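Local structure of glucosamine kinase (Streptacidiphilus jiangxiensis, 6HWJ) at residues 204-209 and 363-368; 351-354 and 359-362; 47-52 and 96-101; 55-60 and 177-182. The protein catalyses the magnesium- and ATP-dependent phosphorylation of D-glucosamine to D-glucosamine 6-phosphate, and acts more weakly on glucose. All blocks are in the same frame, centred on the assembly; numbering follows the deposited sequence.

In the fold
The four contacts fall into two pairs at opposite ends of the monomer. Contacts 1 and 2 lie in the helical part, with centres 8 Å apart. They meet where Val365 packs on Val354 and Ala206 on Val360, and both lie away from the annotated ligand sites. Contacts 3 and 4 lie between the two beta-sheets, with centres 7 Å apart. Neighbouring strands 45-51 and 57-65 join them by backbone hydrogen bonds, and Phe98 packs on Leu181. This pair is nearer the nucleotide site: the side chain of Thr59 is about 10 Å from that of Lys133, an inferred ATP-binding residue. About 51 Å separates the centres of contacts 1 and 3.

Contact 1 (204-209 and 363-368); sequences RLARGE and APVRAW
The C-terminal end of helix 194-207 packs against the first turns of helix 362-386, with Leu205 on Trp368 and Ala206 on Val365. Leu205 CG is anti to the backbone N (chi1 171°), and its CD2 methyl lies 3.6 Å from CB of Trp368. The same CD2 is 3.8 Å from CD1 of Trp368, so the methyl rests on the root of the side chain and the near part of the indole. It meets the ring obliquely. One turn back along the second helix, the CB methyl of Ala206 is 3.9 Å from CG2 of Val365. This is apolar helix-helix packing in the helical part of the kinase, away from its annotated sites. Helix 212-234 adds a third wall: Ala215 touches Leu205, and Met212 and Leu216 touch Trp368. The indole NE1 is hydrogen-bonded to Ala215 O, which ties the ring to that helix. Just beyond Ala206 the first helix ends in a Schellman motif. Gly208, at positive phi, bonds by its N-H to Leu205 O (N to O 2.8 Å), and Glu209 N to Arg204 O at 2.9 Å. Glu209 OE1 forms a long ion pair with Arg204 NE; OE2 lies over the Arg207 guanidinium, attracted by charge alone.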
loop_
_atom_site.group_PDB
_atom_site.type_symbol
_atom_site.label_atom_id
_atom_site.label_comp_id
_atom_site.label_asym_id
_atom_site.label_seq_id
_atom_site.Cartn_x
_atom_site.Cartn_y
_atom_site.Cartn_z
ATOM N N ARG A 204 22.877 -13.602 -4.530
ATOM C CA ARG A 204 23.704 -13.956 -5.677
ATOM C C ARG A 204 24.963 -13.108 -5.718
ATOM O O ARG A 204 26.058 -13.630 -5.965
ATOM C CB ARG A 204 22.877 -13.828 -6.965
ATOM C CG ARG A 204 21.812 -14.922 -7.082
ATOM C CD ARG A 204 20.863 -14.713 -8.266
ATOM N NE ARG A 204 21.501 -14.969 -9.561
ATOM C CZ ARG A 204 21.452 -14.151 -10.614
ATOM N NH1 ARG A 204 20.782 -13.007 -10.559
ATOM N NH2 ARG A 204 22.068 -14.489 -11.734
ATOM N N LEU A 205 24.839 -11.810 -5.424
ATOM C CA LEU A 205 26.020 -10.971 -5.242
ATOM C C LEU A 205 26.976 -11.588 -4.222
ATOM O O LEU A 205 28.176 -11.721 -4.475
ATOM C CB LEU A 205 25.605 -9.566 -4.801
ATOM C CG LEU A 205 26.722 -8.604 -4.362
ATOM C CD1 LEU A 205 27.591 -8.217 -5.548
ATOM C CD2 LEU A 205 26.131 -7.368 -3.702
ATOM N N ALA A 206 26.454 -11.968 -3.052
ATOM C CA ALA A 206 27.320 -12.509 -2.006
ATOM C C ALA A 206 28.031 -13.768 -2.476
ATOM O O ALA A 206 29.188 -14.004 -2.098
ATOM C CB ALA A 206 26.502 -12.790 -0.751
ATOM N N ARG A 207 27.371 -14.573 -3.305
ATOM C CA ARG A 207 27.983 -15.765 -3.867
ATOM C C ARG A 207 28.904 -15.468 -5.043
ATOM O O ARG A 207 29.554 -16.390 -5.538
ATOM C CB ARG A 207 26.899 -16.749 -4.338
ATOM C CG ARG A 207 26.443 -17.753 -3.302
ATOM C CD ARG A 207 25.426 -18.718 -3.907
ATOM N NE ARG A 207 24.253 -18.011 -4.420
ATOM C CZ ARG A 207 23.224 -18.596 -5.025
ATOM N NH1 ARG A 207 23.213 -19.910 -5.205
ATOM N NH2 ARG A 207 22.204 -17.866 -5.451
ATOM N N GLY A 208 28.966 -14.224 -5.511
ATOM C CA GLY A 208 29.762 -13.910 -6.682
ATOM C C GLY A 208 29.131 -14.258 -8.009
ATOM O O GLY A 208 29.830 -14.243 -9.028
ATOM N N GLU A 209 27.832 -14.586 -8.031
ATOM C CA GLU A 209 27.132 -14.850 -9.280
ATOM C C GLU A 209 26.674 -13.572 -9.969
ATOM O O GLU A 209 26.322 -13.609 -11.153
ATOM C CB GLU A 209 25.918 -15.740 -9.030
ATOM C CG GLU A 209 26.257 -17.067 -8.376
ATOM C CD GLU A 209 25.033 -17.936 -8.177
ATOM O OE1 GLU A 209 23.944 -17.561 -8.668
ATOM O OE2 GLU A 209 25.162 -18.991 -7.527
ATOM N N ALA A 363 30.923 -8.603 3.987
ATOM C CA ALA A 363 31.595 -7.434 3.421
ATOM C C ALA A 363 30.942 -6.973 2.125
ATOM O O ALA A 363 30.548 -5.798 2.034
ATOM C CB ALA A 363 33.088 -7.747 3.223
ATOM N N PRO A 364 30.787 -7.816 1.108
ATOM C CA PRO A 364 30.104 -7.351 -0.113
ATOM C C PRO A 364 28.661 -6.937 0.110
ATOM O O PRO A 364 28.182 -6.013 -0.559
ATOM C CB PRO A 364 30.208 -8.557 -1.059
ATOM C CG PRO A 364 30.518 -9.731 -0.171
ATOM C CD PRO A 364 31.325 -9.180 0.964
ATOM N N VAL A 365 27.940 -7.593 1.016
ATOM C CA VAL A 365 26.550 -7.215 1.265
ATOM C C VAL A 365 26.490 -5.834 1.909
ATOM O O VAL A 365 25.667 -4.990 1.535
ATOM C CB VAL A 365 25.850 -8.271 2.141
ATOM C CG1 VAL A 365 24.409 -7.848 2.439
ATOM C CG2 VAL A 365 25.884 -9.631 1.482
ATOM N N ARG A 366 27.367 -5.570 2.879
ATOM C CA ARG A 366 27.336 -4.275 3.554
ATOM C C ARG A 366 27.785 -3.158 2.621
ATOM O O ARG A 366 27.229 -2.055 2.654
ATOM C CB ARG A 366 28.208 -4.320 4.811
ATOM C CG ARG A 366 27.676 -5.279 5.877
ATOM C CD ARG A 366 28.556 -5.305 7.115
ATOM N NE ARG A 366 28.474 -4.066 7.884
ATOM C CZ ARG A 366 29.248 -3.780 8.927
ATOM N NH1 ARG A 366 30.174 -4.641 9.331
ATOM N NH2 ARG A 366 29.098 -2.628 9.566
ATOM N N ALA A 367 28.761 -3.434 1.755
ATOM C CA ALA A 367 29.107 -2.483 0.708
ATOM C C ALA A 367 27.907 -2.213 -0.184
ATOM O O ALA A 367 27.660 -1.068 -0.589
ATOM C CB ALA A 367 30.271 -3.015 -0.125
ATOM N N TRP A 368 27.122 -3.254 -0.471
ATOM C CA TRP A 368 25.947 -3.085 -1.315
ATOM C C TRP A 368 24.877 -2.255 -0.608
ATOM O O TRP A 368 24.195 -1.433 -1.241
ATOM C CB TRP A 368 25.388 -4.467 -1.720
ATOM C CG TRP A 368 24.072 -4.382 -2.436
ATOM C CD1 TRP A 368 23.871 -4.325 -3.786
ATOM C CD2 TRP A 368 22.781 -4.315 -1.831
ATOM N NE1 TRP A 368 22.513 -4.235 -4.057
ATOM C CE2 TRP A 368 21.829 -4.220 -2.873
ATOM C CE3 TRP A 368 22.328 -4.346 -0.500
ATOM C CZ2 TRP A 368 20.452 -4.151 -2.631
ATOM C CZ3 TRP A 368 20.962 -4.281 -0.262
ATOM C CH2 TRP A 368 20.038 -4.194 -1.317
#

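Contact 2 (351-354 and 359-362); sequences RVVV and DVDP
Val360 meets the last turns of helix 335-356 with both of its methyls. Its CG1 lies 3.5 Å from Val354 O, and 3.9 Å from Val354 CA. That methyl sits between the backbone N and the carbonyl carbon of its own residue (chi1 71°), which brings it over the helix backbone. The other methyl, CG2, makes a looser contact, 4.5 Å from CG1 of Val353. Val360 also touches Ala206, so it lies between helix 335-356 and helix 194-207. Asp361 comes next, and its CB points away from the helix. It is the N-cap of helix 362-386: OD1 accepts a hydrogen bond from Ala363 N. The whole arrangement is a tight helix-loop-helix connection, in which the loop folds back on the helix it has just left before the next one starts. Pro362 follows the cap and returns to the first helix. Its CB stands 4.1 Å from CG1 of Val354 and at the same distance from CG2, straddled by the two methyls. The two side chains cross at about a right angle. Val354 carries the larger share of the contact on its own helix, and it also touches Val365. Val353 also touches Val199 and Val202 of helix 194-207.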
loop_
_atom_site.group_PDB
_atom_site.type_symbol
_atom_site.label_atom_id
_atom_site.label_comp_id
_atom_site.label_asym_id
_atom_site.label_seq_id
_atom_site.Cartn_x
_atom_site.Cartn_y
_atom_site.Cartn_z
ATOM N N ARG A 351 20.432 -6.861 5.443
ATOM C CA ARG A 351 20.567 -7.456 6.762
ATOM C C ARG A 351 20.024 -8.879 6.763
ATOM O O ARG A 351 20.603 -9.772 7.389
ATOM C CB ARG A 351 19.837 -6.614 7.820
ATOM C CG ARG A 351 20.254 -5.153 7.855
ATOM C CD ARG A 351 21.720 -4.953 8.082
ATOM N NE ARG A 351 22.084 -3.540 7.905
ATOM C CZ ARG A 351 23.324 -3.072 7.980
ATOM N NH1 ARG A 351 24.341 -3.896 8.244
ATOM N NH2 ARG A 351 23.549 -1.789 7.783
ATOM N N VAL A 352 18.886 -9.092 6.095
ATOM C CA VAL A 352 18.254 -10.412 6.077
ATOM C C VAL A 352 19.141 -11.425 5.343
ATOM O O VAL A 352 19.279 -12.575 5.778
ATOM C CB VAL A 352 16.862 -10.302 5.428
ATOM C CG1 VAL A 352 16.318 -11.699 5.067
ATOM C CG2 VAL A 352 15.901 -9.558 6.368
ATOM N N VAL A 353 19.753 -11.015 4.223
ATOM C CA VAL A 353 20.634 -11.924 3.487
ATOM C C VAL A 353 21.761 -12.388 4.391
ATOM O O VAL A 353 22.079 -13.579 4.456
ATOM C CB VAL A 353 21.184 -11.248 2.213
ATOM C CG1 VAL A 353 22.318 -12.077 1.594
ATOM C CG2 VAL A 353 20.082 -11.047 1.197
ATOM N N VAL A 354 22.369 -11.452 5.128
ATOM C CA VAL A 354 23.499 -11.803 5.978
ATOM C C VAL A 354 23.053 -12.715 7.107
ATOM O O VAL A 354 23.752 -13.666 7.472
ATOM C CB VAL A 354 24.176 -10.525 6.502
ATOM C CG1 VAL A 354 25.148 -10.870 7.616
ATOM C CG2 VAL A 354 24.875 -9.789 5.346
ATOM N N ASP A 359 27.419 -19.223 5.608
ATOM C CA ASP A 359 28.730 -18.999 4.986
ATOM C C ASP A 359 28.759 -17.738 4.129
ATOM O O ASP A 359 29.598 -17.599 3.246
ATOM C CB ASP A 359 29.150 -20.205 4.132
ATOM C CG ASP A 359 29.429 -21.444 4.974
ATOM O OD1 ASP A 359 30.177 -21.341 5.957
ATOM O OD2 ASP A 359 28.882 -22.516 4.651
ATOM N N VAL A 360 27.843 -16.809 4.360
ATOM C CA VAL A 360 27.839 -15.566 3.608
ATOM C C VAL A 360 28.996 -14.686 4.062
ATOM O O VAL A 360 29.353 -14.657 5.246
ATOM C CB VAL A 360 26.490 -14.851 3.793
ATOM C CG1 VAL A 360 26.388 -14.306 5.214
ATOM C CG2 VAL A 360 26.311 -13.752 2.752
ATOM N N ASP A 361 29.593 -13.962 3.118
ATOM C CA ASP A 361 30.576 -12.936 3.439
ATOM C C ASP A 361 29.855 -11.602 3.567
ATOM O O ASP A 361 29.362 -11.084 2.561
ATOM C CB ASP A 361 31.648 -12.863 2.353
ATOM C CG ASP A 361 32.762 -11.888 2.699
ATOM O OD1 ASP A 361 32.669 -11.214 3.746
ATOM O OD2 ASP A 361 33.741 -11.805 1.921
ATOM N N PRO A 362 29.751 -11.019 4.759
ATOM C CA PRO A 362 28.971 -9.785 4.889
ATOM C C PRO A 362 29.623 -8.569 4.249
ATOM O O PRO A 362 28.923 -7.582 4.000
ATOM C CB PRO A 362 28.834 -9.603 6.411
ATOM C CG PRO A 362 29.957 -10.394 6.994
ATOM C CD PRO A 362 30.193 -11.539 6.064
#

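Contact 3 (47-52 and 96-101); sequences VGVVRS and AAFVLE
Phe98 reaches across from the start of strand 98-102 and lays the far end of its ring against Val47 and Val49. The backbones are well separated: the CA atoms of Val47 and Phe98 are 10.0 Å apart, and the aromatic side chain reaches about half-way across. The Phe98 CG lies anti to its carbonyl carbon (chi1 -60°), which carries the ring out toward strand 45-51. CZ of Phe98 comes to 4.1 Å from Val47 O, while CE2 lies 4.3 Å from CG2 of Val49. Both partners approach the ring obliquely. These are loose van der Waals contacts, all made by buried residues. The CB atoms of Val47 and Val49 point toward the second strand, whereas the intervening Gly48 has no side chain on either face. The contact bridges two antiparallel sheets, with Phe98 on an outermost strand of the six-stranded one. Ala37 and Leu39 of strand 34-42 also touch the ring, as do Leu170 and Leu172 of strand 166-172. Strand 45-51 is held between strands 34-42 and 57-65, by backbone hydrogen bonds such as those of Val47 with Leu39 and Gly48 with Val60.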
loop_
_atom_site.group_PDB
_atom_site.type_symbol
_atom_site.label_atom_id
_atom_site.label_comp_id
_atom_site.label_asym_id
_atom_site.label_seq_id
_atom_site.Cartn_x
_atom_site.Cartn_y
_atom_site.Cartn_z
ATOM N N VAL A 47 -23.692 -4.269 -8.031
ATOM C CA VAL A 47 -22.831 -3.876 -6.926
ATOM C C VAL A 47 -23.674 -3.042 -5.979
ATOM O O VAL A 47 -24.228 -2.008 -6.378
ATOM C CB VAL A 47 -21.611 -3.088 -7.385
ATOM C CG1 VAL A 47 -20.671 -2.850 -6.177
ATOM C CG2 VAL A 47 -20.850 -3.816 -8.501
ATOM N N GLY A 48 -23.798 -3.499 -4.742
ATOM C CA GLY A 48 -24.582 -2.819 -3.742
ATOM C C GLY A 48 -23.666 -2.178 -2.715
ATOM O O GLY A 48 -22.606 -2.719 -2.398
ATOM N N VAL A 49 -24.070 -1.011 -2.237
ATOM C CA VAL A 49 -23.538 -0.400 -1.030
ATOM C C VAL A 49 -24.603 -0.592 0.036
ATOM O O VAL A 49 -25.696 -0.020 -0.056
ATOM C CB VAL A 49 -23.207 1.081 -1.244
ATOM C CG1 VAL A 49 -22.771 1.709 0.064
ATOM C CG2 VAL A 49 -22.126 1.228 -2.318
ATOM N N VAL A 50 -24.314 -1.446 1.012
ATOM C CA VAL A 50 -25.309 -1.936 1.953
ATOM C C VAL A 50 -24.910 -1.495 3.350
ATOM O O VAL A 50 -23.727 -1.504 3.711
ATOM C CB VAL A 50 -25.467 -3.465 1.875
ATOM C CG1 VAL A 50 -26.532 -3.964 2.827
ATOM C CG2 VAL A 50 -25.793 -3.871 0.434
ATOM N N ARG A 51 -25.905 -1.101 4.122
ATOM C CA ARG A 51 -25.730 -0.732 5.524
ATOM C C ARG A 51 -26.365 -1.798 6.400
ATOM O O ARG A 51 -27.542 -2.142 6.218
ATOM C CB ARG A 51 -26.351 0.640 5.777
ATOM C CG ARG A 51 -25.943 1.311 7.050
ATOM C CD ARG A 51 -26.652 2.664 7.185
ATOM N NE ARG A 51 -26.324 3.567 6.079
ATOM C CZ ARG A 51 -25.506 4.617 6.175
ATOM N NH1 ARG A 51 -24.919 4.921 7.329
ATOM N NH2 ARG A 51 -25.282 5.372 5.109
ATOM N N SER A 52 -25.586 -2.338 7.334
ATOM C CA SER A 52 -26.169 -3.172 8.366
ATOM C C SER A 52 -26.775 -2.282 9.471
ATOM O O SER A 52 -26.567 -1.064 9.516
ATOM C CB SER A 52 -25.117 -4.133 8.924
ATOM O OG SER A 52 -23.858 -3.508 9.082
ATOM N N ALA A 96 -25.965 8.055 -10.815
ATOM C CA ALA A 96 -25.169 9.214 -10.429
ATOM C C ALA A 96 -24.434 9.016 -9.111
ATOM O O ALA A 96 -23.518 9.786 -8.803
ATOM C CB ALA A 96 -26.067 10.446 -10.338
ATOM N N ALA A 97 -24.810 8.009 -8.319
ATOM C CA ALA A 97 -24.081 7.718 -7.093
ATOM C C ALA A 97 -22.703 7.122 -7.370
ATOM O O ALA A 97 -21.848 7.130 -6.482
ATOM C CB ALA A 97 -24.883 6.749 -6.230
ATOM N N PHE A 98 -22.474 6.603 -8.576
ATOM C CA PHE A 98 -21.275 5.844 -8.877
ATOM C C PHE A 98 -20.471 6.550 -9.957
ATOM O O PHE A 98 -21.022 7.256 -10.799
ATOM C CB PHE A 98 -21.600 4.431 -9.352
ATOM C CG PHE A 98 -22.372 3.603 -8.350
ATOM C CD1 PHE A 98 -23.758 3.583 -8.365
ATOM C CD2 PHE A 98 -21.706 2.828 -7.424
ATOM C CE1 PHE A 98 -24.465 2.809 -7.456
ATOM C CE2 PHE A 98 -22.409 2.044 -6.516
ATOM C CZ PHE A 98 -23.785 2.044 -6.529
ATOM N N VAL A 99 -19.160 6.336 -9.926
ATOM C CA VAL A 99 -18.263 6.718 -11.007
ATOM C C VAL A 99 -17.556 5.452 -11.472
ATOM O O VAL A 99 -16.868 4.798 -10.681
ATOM C CB VAL A 99 -17.256 7.781 -10.561
ATOM C CG1 VAL A 99 -16.189 7.996 -11.643
ATOM C CG2 VAL A 99 -17.968 9.090 -10.287
ATOM N N LEU A 100 -17.748 5.100 -12.740
ATOM C CA LEU A 100 -17.065 3.983 -13.389
ATOM C C LEU A 100 -16.023 4.589 -14.321
ATOM O O LEU A 100 -16.377 5.232 -15.314
ATOM C CB LEU A 100 -18.043 3.123 -14.179
ATOM C CG LEU A 100 -18.418 1.738 -13.680
ATOM C CD1 LEU A 100 -19.304 1.040 -14.716
ATOM C CD2 LEU A 100 -17.200 0.896 -13.380
ATOM N N GLU A 101 -14.744 4.395 -14.015
ATOM C CA GLU A 101 -13.675 4.925 -14.855
ATOM C C GLU A 101 -12.969 3.756 -15.535
ATOM O O GLU A 101 -12.411 2.881 -14.862
ATOM C CB GLU A 101 -12.688 5.760 -14.041
ATOM C CG GLU A 101 -11.622 6.439 -14.896
ATOM C CD GLU A 101 -10.849 7.516 -14.140
ATOM O OE1 GLU A 101 -10.967 7.589 -12.898
ATOM O OE2 GLU A 101 -10.125 8.293 -14.800
#

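Contact 4 (55-60 and 177-182); sequences AARWTV and QPVLLA
Thr59 and Leu181 make the close part of this contact, and Arg57 and Val179 the loose part. Thr59 OG1 lies 3.4 Å from CD2 of Leu181, while Thr59 CG2 is 3.5 Å from Leu181 O. Both branches of the threonine therefore engage the leucine, one at the side-chain tip and one at the backbone. The side chains meet at a slant. The chi1 of Thr59, -58°, puts OG1 beside its own backbone N and CG2 anti to that N, which spreads the two branches over Leu181. OG1 is buried here with no polar partner in the model; the Leu181 methyl packs against it. Toward Arg57 the packing thins out. NH1 of Arg57 is 4.4 Å from CG2 of Val179, which approaches the guanidinium obliquely. The guanidinium is held by other partners: NH1 forms a salt bridge with Glu174 OE2 and a hydrogen bond with Pro139 O. Leu138 touches Thr59, Val179 and Leu181 from strand 137-138. Leu181 and Ala182 both face Leu170 in a classic beta bulge of strand 179-186. The contact is sheet-on-sheet core packing, joining the antiparallel sheet of strand 57-65 to the one that carries Lys133, an inferred ATP-binding residue.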
loop_
_atom_site.group_PDB
_atom_site.type_symbol
_atom_site.label_atom_id
_atom_site.label_comp_id
_atom_site.label_asym_id
_atom_site.label_seq_id
_atom_site.Cartn_x
_atom_site.Cartn_y
_atom_site.Cartn_z
ATOM N N ALA A 55 -25.086 0.554 11.390
ATOM C CA ALA A 55 -24.578 1.650 10.563
ATOM C C ALA A 55 -23.296 1.303 9.815
ATOM O O ALA A 55 -22.782 2.149 9.066
ATOM C CB ALA A 55 -24.335 2.928 11.390
ATOM N N ALA A 56 -22.756 0.095 9.972
ATOM C CA ALA A 56 -21.604 -0.306 9.179
ATOM C C ALA A 56 -21.988 -0.426 7.706
ATOM O O ALA A 56 -23.058 -0.936 7.370
ATOM C CB ALA A 56 -21.041 -1.630 9.676
ATOM N N ARG A 57 -21.116 0.058 6.830
ATOM C CA ARG A 57 -21.358 0.072 5.393
ATOM C C ARG A 57 -20.468 -0.944 4.703
ATOM O O ARG A 57 -19.333 -1.184 5.122
ATOM C CB ARG A 57 -21.100 1.447 4.779
ATOM C CG ARG A 57 -22.105 2.496 5.150
ATOM C CD ARG A 57 -22.159 3.590 4.075
ATOM N NE ARG A 57 -20.851 4.187 3.811
ATOM C CZ ARG A 57 -20.616 5.077 2.850
ATOM N NH1 ARG A 57 -19.395 5.562 2.679
ATOM N NH2 ARG A 57 -21.598 5.474 2.056
ATOM N N TRP A 58 -20.985 -1.514 3.609
ATOM C CA TRP A 58 -20.338 -2.628 2.944
ATOM C C TRP A 58 -20.484 -2.522 1.430
ATOM O O TRP A 58 -21.537 -2.129 0.931
ATOM C CB TRP A 58 -20.964 -3.975 3.384
ATOM C CG TRP A 58 -21.075 -4.160 4.868
ATOM C CD1 TRP A 58 -22.034 -3.629 5.700
ATOM C CD2 TRP A 58 -20.214 -4.942 5.692
ATOM N NE1 TRP A 58 -21.815 -4.046 6.988
ATOM C CE2 TRP A 58 -20.699 -4.845 7.012
ATOM C CE3 TRP A 58 -19.066 -5.705 5.446
ATOM C CZ2 TRP A 58 -20.073 -5.480 8.090
ATOM C CZ3 TRP A 58 -18.457 -6.349 6.520
ATOM C CH2 TRP A 58 -18.957 -6.229 7.816
ATOM N N THR A 59 -19.441 -2.904 0.711
ATOM C CA THR A 59 -19.530 -3.152 -0.727
ATOM C C THR A 59 -19.919 -4.607 -0.905
ATOM O O THR A 59 -19.228 -5.493 -0.396
ATOM C CB THR A 59 -18.212 -2.885 -1.446
ATOM O OG1 THR A 59 -17.808 -1.537 -1.213
ATOM C CG2 THR A 59 -18.344 -3.129 -2.966
ATOM N N VAL A 60 -21.002 -4.852 -1.635
ATOM C CA VAL A 60 -21.467 -6.222 -1.804
ATOM C C VAL A 60 -21.692 -6.512 -3.279
ATOM O O VAL A 60 -22.588 -5.903 -3.885
ATOM C CB VAL A 60 -22.761 -6.476 -1.011
ATOM C CG1 VAL A 60 -23.071 -7.967 -1.048
ATOM C CG2 VAL A 60 -22.627 -5.981 0.432
ATOM N N GLN A 177 -12.876 12.411 -1.131
ATOM C CA GLN A 177 -12.383 11.512 -2.161
ATOM C C GLN A 177 -13.451 10.480 -2.515
ATOM O O GLN A 177 -14.116 9.948 -1.623
ATOM C CB GLN A 177 -11.118 10.781 -1.691
ATOM C CG GLN A 177 -9.822 11.524 -1.956
ATOM C CD GLN A 177 -9.752 12.851 -1.229
ATOM O OE1 GLN A 177 -10.291 13.857 -1.694
ATOM N NE2 GLN A 177 -9.079 12.862 -0.081
ATOM N N PRO A 178 -13.656 10.194 -3.793
ATOM C CA PRO A 178 -14.525 9.065 -4.148
ATOM C C PRO A 178 -14.108 7.812 -3.389
ATOM O O PRO A 178 -12.923 7.543 -3.204
ATOM C CB PRO A 178 -14.319 8.920 -5.657
ATOM C CG PRO A 178 -13.988 10.312 -6.108
ATOM C CD PRO A 178 -13.178 10.918 -4.988
ATOM N N VAL A 179 -15.100 7.086 -2.910
ATOM C CA VAL A 179 -14.895 5.900 -2.090
ATOM C C VAL A 179 -14.696 4.705 -3.012
ATOM O O VAL A 179 -15.538 4.431 -3.868
ATOM C CB VAL A 179 -16.104 5.672 -1.156
ATOM C CG1 VAL A 179 -16.006 4.320 -0.454
ATOM C CG2 VAL A 179 -16.208 6.809 -0.146
ATOM N N LEU A 180 -13.601 3.982 -2.818
ATOM C CA LEU A 180 -13.288 2.835 -3.655
ATOM C C LEU A 180 -14.218 1.676 -3.344
ATOM O O LEU A 180 -14.349 1.262 -2.187
ATOM C CB LEU A 180 -11.845 2.400 -3.436
ATOM C CG LEU A 180 -11.404 1.070 -4.057
ATOM C CD1 LEU A 180 -11.432 1.121 -5.579
ATOM C CD2 LEU A 180 -10.009 0.695 -3.591
ATOM N N LEU A 181 -14.841 1.137 -4.392
ATOM C CA LEU A 181 -15.682 -0.045 -4.276
ATOM C C LEU A 181 -15.069 -1.252 -4.964
ATOM O O LEU A 181 -15.234 -2.371 -4.462
ATOM C CB LEU A 181 -17.057 0.223 -4.880
ATOM C CG LEU A 181 -17.822 1.441 -4.362
ATOM C CD1 LEU A 181 -19.196 1.528 -5.053
ATOM C CD2 LEU A 181 -17.973 1.400 -2.861
ATOM N N ALA A 182 -14.356 -1.035 -6.075
ATOM C CA ALA A 182 -13.724 -2.119 -6.824
ATOM C C ALA A 182 -12.650 -1.549 -7.737
ATOM O O ALA A 182 -12.815 -0.473 -8.309
ATOM C CB ALA A 182 -14.729 -2.907 -7.668
#